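Local coordinates for penicillin-binding protein 2B (Streptococcus pneumoniae, PDB 2WAD) that probably forms the peptide cross-links between adjacent glycan strands of cell-wall peptidoglycan, working as a transpeptidase within the elongasome, at residues A97-T102 against S209-G214; V80-T83 against K87-A90. All blocks are in the same frame, centred on the assembly; numbering follows the deposited sequence.

Short and long closures are met here side by side in one domain. Strand 72-83 comes first along the chain, and interaction 2 closes the short connection from its end to the start of helix 90-100, with three residues between its segments. Interaction 1 opens on the last part of that helix and closes 106 residues later, about half of them helical, on the loop before strand 215-225, where side chains tie the helix in. The two are in series, neither nested nor crossed, yet their centres lie about 10 Å apart. G214 O and T83 N, 3.0 Å apart, probably form a hydrogen bond joining the end of strand 72-83 to the residue just before strand 215-225.

Interaction 1: residues A97-T102 against S209-G214; sequences AKKLLT and SKEMPG
K99 NZ meets E211 OE1 at 3.1 Å, a salt bridge at the outer margin of a contact that becomes apolar further in. The ammonium approaches from above the carboxylate, 48° out of its plane, and the two side chains cross at about a right angle. The lysine chain folds on the way: its CG lies beside the backbone N, and successive bends of -85° at chi2 and -87° at chi3 carry the amine to the acid, whereas E211 runs out extended beyond CG. Both residues are exposed, so solvent probably screens the pair.

Behind this charged pair, M212 points from the loop toward the helix. Its CG rests against the CB of K99 at 4.1 Å, which makes the lysine serve the contact twice, by its charged end and by its apolar base. Further along, M212 SD sits 3.9 Å from L100 CD1 and equally close to the CA of that leucine. The thioether thus lies across the root of L100 as well as against one methyl. A bend at the last torsion turns M212 CE to the same branch, 4.0 Å from L100 CD1. Both residues are buried, and L100 also touches I192.

M212 is presented by a 3-10 turn, in which its backbone N bonds to S209 O at 3.0 Å. On another side of the helix, A97 and L101 pack on L177 of helix 169-182. A structural contact of one salt bridge and an apolar patch, it sets the C-terminal part of helix 90-100 beside the loop entering strand 215-225, within the dimerisation domain of this transpeptidase.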
loop_
_atom_site.group_PDB
_atom_site.type_symbol
_atom_site.label_atom_id
_atom_site.label_comp_id
_atom_site.label_asym_id
_atom_site.label_seq_id
_atom_site.Cartn_x
_atom_site.Cartn_y
_atom_site.Cartn_z
ATOM N N ALA A 97 -31.245 -4.346 -30.704
ATOM C CA ALA A 97 -29.826 -4.662 -30.911
ATOM C C ALA A 97 -29.464 -4.507 -32.382
ATOM O O ALA A 97 -28.469 -3.873 -32.690
ATOM C CB ALA A 97 -29.507 -6.075 -30.454
ATOM N N LYS A 98 -30.292 -5.049 -33.271
ATOM C CA LYS A 98 -29.995 -5.041 -34.701
ATOM C C LYS A 98 -30.287 -3.753 -35.477
ATOM O O LYS A 98 -29.690 -3.544 -36.530
ATOM C CB LYS A 98 -30.600 -6.255 -35.408
ATOM C CG LYS A 98 -32.080 -6.213 -35.576
ATOM C CD LYS A 98 -32.625 -7.624 -35.505
ATOM C CE LYS A 98 -33.217 -8.056 -36.818
ATOM N NZ LYS A 98 -34.663 -8.434 -36.650
ATOM N N LYS A 99 -31.188 -2.906 -34.976
ATOM C CA LYS A 99 -31.257 -1.507 -35.413
ATOM C C LYS A 99 -29.962 -0.769 -35.022
ATOM O O LYS A 99 -29.469 0.098 -35.744
ATOM C CB LYS A 99 -32.449 -0.771 -34.789
ATOM C CG LYS A 99 -33.807 -1.037 -35.410
ATOM C CD LYS A 99 -34.062 -0.135 -36.617
ATOM C CE LYS A 99 -34.662 1.203 -36.230
ATOM N NZ LYS A 99 -35.123 1.888 -37.483
ATOM N N LEU A 100 -29.422 -1.114 -33.862
ATOM C CA LEU A 100 -28.233 -0.441 -33.346
ATOM C C LEU A 100 -26.985 -0.846 -34.125
ATOM O O LEU A 100 -26.061 -0.049 -34.299
ATOM C CB LEU A 100 -28.038 -0.747 -31.857
ATOM C CG LEU A 100 -26.891 0.034 -31.211
ATOM C CD1 LEU A 100 -27.154 1.519 -31.360
ATOM C CD2 LEU A 100 -26.692 -0.324 -29.740
ATOM N N LEU A 101 -26.943 -2.092 -34.576
ATOM C CA LEU A 101 -25.764 -2.577 -35.282
ATOM C C LEU A 101 -25.515 -1.784 -36.572
ATOM O O LEU A 101 -24.387 -1.713 -37.050
ATOM C CB LEU A 101 -25.889 -4.071 -35.599
ATOM C CG LEU A 101 -24.641 -4.715 -36.205
ATOM C CD1 LEU A 101 -23.388 -4.377 -35.392
ATOM C CD2 LEU A 101 -24.843 -6.215 -36.376
ATOM N N THR A 102 -26.558 -1.190 -37.138
ATOM C CA THR A 102 -26.373 -0.374 -38.327
ATOM C C THR A 102 -25.480 0.835 -38.032
ATOM O O THR A 102 -24.805 1.337 -38.928
ATOM C CB THR A 102 -27.712 0.035 -38.983
ATOM O OG1 THR A 102 -28.547 0.656 -38.004
ATOM C CG2 THR A 102 -28.458 -1.185 -39.491
ATOM N N SER A 209 -31.797 8.240 -32.459
ATOM C CA SER A 209 -31.931 7.449 -31.236
ATOM C C SER A 209 -33.373 7.299 -30.767
ATOM O O SER A 209 -33.740 6.286 -30.168
ATOM C CB SER A 209 -31.052 8.004 -30.113
ATOM O OG SER A 209 -31.364 9.356 -29.831
ATOM N N LYS A 210 -34.206 8.288 -31.074
ATOM C CA LYS A 210 -35.646 8.166 -30.839
ATOM C C LYS A 210 -36.291 6.932 -31.478
ATOM O O LYS A 210 -37.403 6.554 -31.100
ATOM C CB LYS A 210 -36.364 9.417 -31.351
ATOM C CG LYS A 210 -36.194 9.638 -32.854
ATOM C CD LYS A 210 -37.413 10.308 -33.471
ATOM C CE LYS A 210 -37.054 11.059 -34.749
ATOM N NZ LYS A 210 -36.081 12.150 -34.475
ATOM N N GLU A 211 -35.639 6.336 -32.477
ATOM C CA GLU A 211 -36.230 5.210 -33.193
ATOM C C GLU A 211 -36.070 3.935 -32.382
ATOM O O GLU A 211 -36.794 2.958 -32.609
ATOM C CB GLU A 211 -35.573 5.022 -34.551
ATOM C CG GLU A 211 -36.101 5.934 -35.651
ATOM C CD GLU A 211 -35.241 5.854 -36.904
ATOM O OE1 GLU A 211 -34.434 4.893 -37.014
ATOM O OE2 GLU A 211 -35.344 6.743 -37.772
ATOM N N MET A 212 -35.143 3.991 -31.423
ATOM C CA MET A 212 -34.762 2.864 -30.571
ATOM C C MET A 212 -35.096 3.104 -29.090
ATOM O O MET A 212 -34.390 3.834 -28.399
ATOM C CB MET A 212 -33.247 2.633 -30.668
ATOM C CG MET A 212 -32.735 2.223 -32.046
ATOM S SD MET A 212 -30.932 2.057 -32.013
ATOM C CE MET A 212 -30.377 3.752 -32.148
ATOM N N PRO A 213 -36.161 2.476 -28.587
ATOM C CA PRO A 213 -36.519 2.638 -27.180
ATOM C C PRO A 213 -35.361 2.401 -26.217
ATOM O O PRO A 213 -34.673 1.379 -26.298
ATOM C CB PRO A 213 -37.621 1.587 -26.975
ATOM C CG PRO A 213 -38.249 1.469 -28.332
ATOM C CD PRO A 213 -37.132 1.637 -29.315
ATOM N N GLY A 214 -35.142 3.353 -25.314
ATOM C CA GLY A 214 -34.182 3.147 -24.254
ATOM C C GLY A 214 -32.821 3.684 -24.640
ATOM O O GLY A 214 -32.008 4.008 -23.773
#

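Interaction 2: residues V80-T83 against K87-A90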
loop_
_atom_site.group_PDB
_atom_site.type_symbol
_atom_site.label_atom_id
_atom_site.label_comp_id
_atom_site.label_asym_id
_atom_site.label_seq_id
_atom_site.Cartn_x
_atom_site.Cartn_y
_atom_site.Cartn_z
ATOM N N VAL A 80 -22.804 5.217 -25.782
ATOM C CA VAL A 80 -24.171 4.744 -25.992
ATOM C C VAL A 80 -24.714 4.156 -24.691
ATOM O O VAL A 80 -24.109 3.233 -24.139
ATOM C CB VAL A 80 -24.290 3.702 -27.121
ATOM C CG1 VAL A 80 -25.737 3.217 -27.234
ATOM C CG2 VAL A 80 -23.843 4.309 -28.440
ATOM N N SER A 81 -25.839 4.696 -24.216
ATOM C CA SER A 81 -26.465 4.245 -22.972
ATOM C C SER A 81 -27.775 3.543 -23.295
ATOM O O SER A 81 -28.455 3.932 -24.248
ATOM C CB SER A 81 -26.781 5.424 -22.053
ATOM O OG SER A 81 -25.663 5.772 -21.267
ATOM N N PHE A 82 -28.117 2.529 -22.497
ATOM C CA PHE A 82 -29.409 1.855 -22.609
ATOM C C PHE A 82 -30.162 1.879 -21.290
ATOM O O PHE A 82 -29.646 1.447 -20.267
ATOM C CB PHE A 82 -29.240 0.409 -23.060
ATOM C CG PHE A 82 -30.543 -0.331 -23.227
ATOM C CD1 PHE A 82 -31.503 0.122 -24.117
ATOM C CD2 PHE A 82 -30.799 -1.489 -22.502
ATOM C CE1 PHE A 82 -32.692 -0.562 -24.288
ATOM C CE2 PHE A 82 -31.997 -2.179 -22.666
ATOM C CZ PHE A 82 -32.943 -1.712 -23.560
ATOM N N THR A 83 -31.382 2.393 -21.324
ATOM C CA THR A 83 -32.248 2.412 -20.157
ATOM C C THR A 83 -33.344 1.389 -20.404
ATOM O O THR A 83 -34.059 1.493 -21.391
ATOM C CB THR A 83 -32.856 3.804 -19.995
ATOM O OG1 THR A 83 -31.843 4.648 -19.445
ATOM C CG2 THR A 83 -34.071 3.787 -19.064
ATOM N N LYS A 87 -40.987 -3.851 -19.387
ATOM C CA LYS A 87 -41.893 -4.421 -20.385
ATOM C C LYS A 87 -41.265 -4.952 -21.681
ATOM O O LYS A 87 -41.914 -5.666 -22.451
ATOM C CB LYS A 87 -43.041 -3.453 -20.660
ATOM C CG LYS A 87 -43.978 -3.274 -19.458
ATOM C CD LYS A 87 -45.212 -2.423 -19.795
ATOM C CE LYS A 87 -44.895 -1.175 -20.643
ATOM N NZ LYS A 87 -44.856 0.158 -19.949
ATOM N N MET A 88 -39.990 -4.653 -21.900
ATOM C CA MET A 88 -39.247 -5.200 -23.040
ATOM C C MET A 88 -39.103 -6.716 -23.017
ATOM O O MET A 88 -38.509 -7.262 -22.107
ATOM C CB MET A 88 -37.865 -4.556 -23.117
ATOM C CG MET A 88 -37.926 -3.127 -23.622
ATOM S SD MET A 88 -36.431 -2.242 -23.240
ATOM C CE MET A 88 -36.699 -0.734 -24.172
ATOM N N THR A 89 -39.664 -7.397 -24.008
ATOM C CA THR A 89 -39.445 -8.835 -24.140
ATOM C C THR A 89 -38.008 -9.045 -24.627
ATOM O O THR A 89 -37.296 -8.074 -24.906
ATOM C CB THR A 89 -40.425 -9.489 -25.128
ATOM O OG1 THR A 89 -40.343 -8.829 -26.399
ATOM C CG2 THR A 89 -41.871 -9.439 -24.614
ATOM N N ALA A 90 -37.580 -10.304 -24.717
ATOM C CA ALA A 90 -36.260 -10.619 -25.259
ATOM C C ALA A 90 -36.251 -10.297 -26.764
ATOM O O ALA A 90 -35.227 -9.928 -27.339
ATOM C CB ALA A 90 -35.937 -12.084 -25.021
#
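Between F82 and the 87-90 segment the contact is carried by M88, and K87, one position earlier, leads into it from the surface. The ammonium of K87 forms a salt bridge with D292, one of the residues of a zinc site, while its backbone N is bonded to S85 OG within the turn.

M88 then points toward the strand. With CG beside its own backbone N (chi1 -74°) and the chain extended beyond it, the thioether reaches the far end of the phenylalanine. M88 SD lies 3.5 Å from F82 CZ. Measured to the centroid of the F82 ring, the same M88 SD is 4.8 Å off and 73° from the ring normal, so the sulfur sits at the ring edge, near its plane. This is a Met-aromatic contact of the edge type. The terminal methyl follows the same rim, M88 CE standing 3.9 Å from F82 CZ and 4.0 Å from F82 CE1. F82 comes from the opposite direction: with CG anti to its backbone N (chi1 -179°), the ring extends from the strand and turns CZ and CE1 to the methionine.

The pair spans the connection from the end of strand 72-83, the middle strand of a three-stranded antiparallel sheet, to helix 90-100. L93 of that helix touches both partners, I96 adds to M88, and I215 of strand 215-225 packs on F82. From the loop of interaction 1, P213 O approaches M88 CE at 3.6 Å.

T89 is the N-cap residue: its OG1 bonds to the backbone N of D92, satisfying an amide of the first helical turn. A90 opens the helix and rests on A122.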